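Side-chain contact in SusD superfamily protein (Bacteroides thetaiotaomicron, PDB 3MCX), which is of unknown function but probably binds glycans at the outer membrane for uptake, and binds zinc ions: residues 203-208 and 225-230. Sequence-based numbering, arbitrary orientation. Where two conformers were deposited one is given.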
# COMPACT_ATOMS: atom_id res chain seq x y z
N ALA A 203 4.25 11.99 -7.73
CA ALA A 203 4.22 10.75 -6.97
C ALA A 203 4.81 10.95 -5.57
O ALA A 203 4.29 10.44 -4.57
CB ALA A 203 5.02 9.66 -7.69
N ALA A 204 5.94 11.63 -5.51
CA ALA A 204 6.60 11.86 -4.23
C ALA A 204 5.77 12.72 -3.26
O ALA A 204 5.68 12.40 -2.07
CB ALA A 204 8.03 12.46 -4.43
N GLN A 205 5.14 13.77 -3.75
CA GLN A 205 4.26 14.56 -2.90
C GLN A 205 3.04 13.74 -2.49
O GLN A 205 2.61 13.85 -1.35
CB GLN A 205 3.83 15.86 -3.59
CG GLN A 205 4.86 16.97 -3.55
CD GLN A 205 4.92 17.62 -2.16
OE1 GLN A 205 5.35 16.99 -1.19
NE2 GLN A 205 4.47 18.85 -2.06
N ALA A 206 2.50 12.92 -3.40
CA ALA A 206 1.38 12.03 -3.07
C ALA A 206 1.79 11.07 -1.96
O ALA A 206 1.07 10.91 -0.96
CB ALA A 206 0.94 11.24 -4.33
N LEU A 207 2.96 10.47 -2.08
CA LEU A 207 3.43 9.55 -1.04
C LEU A 207 3.67 10.29 0.28
O LEU A 207 3.33 9.78 1.37
CB LEU A 207 4.71 8.84 -1.46
CG LEU A 207 4.53 7.83 -2.59
CD1 LEU A 207 5.93 7.45 -3.14
CD2 LEU A 207 3.67 6.61 -2.13
N LEU A 208 4.21 11.50 0.22
CA LEU A 208 4.35 12.30 1.43
C LEU A 208 3.00 12.58 2.08
O LEU A 208 2.91 12.60 3.31
CB LEU A 208 5.11 13.61 1.14
CG LEU A 208 6.64 13.49 1.20
CD1 LEU A 208 7.29 14.73 0.49
CD2 LEU A 208 7.11 13.38 2.66
N ALA A 225 -0.86 16.94 -0.34
CA ALA A 225 -1.96 16.44 -1.18
C ALA A 225 -2.48 17.55 -2.07
O ALA A 225 -2.69 17.34 -3.25
CB ALA A 225 -3.09 15.85 -0.31
N THR A 226 -2.69 18.75 -1.52
CA THR A 226 -3.23 19.84 -2.35
C THR A 226 -2.25 20.36 -3.38
O THR A 226 -2.66 20.88 -4.42
CB THR A 226 -3.84 21.00 -1.51
OG1 THR A 226 -2.87 21.53 -0.61
CG2 THR A 226 -5.09 20.54 -0.75
N ASP A 227 -0.95 20.25 -3.12
CA ASP A 227 0.03 20.54 -4.17
C ASP A 227 -0.27 19.66 -5.38
O ASP A 227 -0.42 20.20 -6.49
CB ASP A 227 1.44 20.30 -3.64
CG ASP A 227 2.55 20.73 -4.61
OD1 ASP A 227 2.31 21.43 -5.60
OD2 ASP A 227 3.69 20.35 -4.32
N VAL A 228 -0.44 18.36 -5.17
CA VAL A 228 -0.75 17.46 -6.29
C VAL A 228 -2.08 17.83 -6.97
O VAL A 228 -2.17 17.94 -8.19
CB VAL A 228 -0.77 15.99 -5.85
CG1 VAL A 228 -1.16 15.08 -7.05
CG2 VAL A 228 0.60 15.61 -5.22
N ILE A 229 -3.12 18.03 -6.15
CA ILE A 229 -4.47 18.29 -6.65
C ILE A 229 -4.51 19.58 -7.46
O ILE A 229 -5.05 19.59 -8.58
CB ILE A 229 -5.45 18.38 -5.49
CG1 ILE A 229 -5.63 17.02 -4.83
CG2 ILE A 229 -6.85 18.94 -5.96
CD1 ILE A 229 -6.29 17.10 -3.44
N LYS A 230 -3.92 20.64 -6.92
CA LYS A 230 -4.03 21.98 -7.52
C LYS A 230 -3.03 22.26 -8.63
O LYS A 230 -3.33 23.02 -9.55
CB LYS A 230 -3.85 23.07 -6.44
CG LYS A 230 -4.98 23.18 -5.43
CD LYS A 230 -4.55 23.94 -4.18
CE LYS A 230 -5.68 24.13 -3.17
NZ LYS A 230 -6.89 24.80 -3.75
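Gln205 and Val228 face each other from helices 201-214 and 218-231, whose two short segments run roughly antiparallel, with 141° between their directions and axes 8.5 Å apart at closest approach. The backbones come nearest at Ala206 and Ala225, their CA atoms 5.8 Å apart. This is a helical hairpin closed by a short turn, the kind of unit from which the TPR-like helical part of SusD proteins is built. Its inner layer is apolar. Val228 reaches across with one branch, CG2, which sits 3.6 Å from Gln205 CB. With chi1 at 178°, CG2 stands anti to the carbonyl carbon and beside the backbone N, the position from which it meets the other helix. There CG2 lies 3.8 Å from Ala206 N and only loosely against Ala206 CB, at 4.5 Å. Val359 of helix 356-370 packs against both Ala206 and Ala225.

Toward one edge the contact turns polar. The Gln205 chain bends at chi2 (-75°) and carries its amide over to Asp227, the two side chains crossing at about a right angle. Gln205 NE2 donates to Asp227 OD2 at 2.8 Å in a nearly straight bond, received on the anti lone pair. The acceptor lies almost in the amide plane although the carboxylate plane is steeply inclined to it. The same OD2 is also hydrogen-bonded to Tyr201 OH, while OD1 engages Asn231 ND2, a division of partners that should hold the carboxylate against rotation. With an alanine here, OD2 would probably keep Tyr201 but lose the amide donor from the neighbouring helix, and with it the polar link between the two segments. Three uncharged donors, Gln205, Tyr201 and Asn231, thus share the two oxygens of a partly exposed carboxylate, probably stabilising its negative charge, and a single directed hydrogen bond between the segments lies beside the valine-alanine packing.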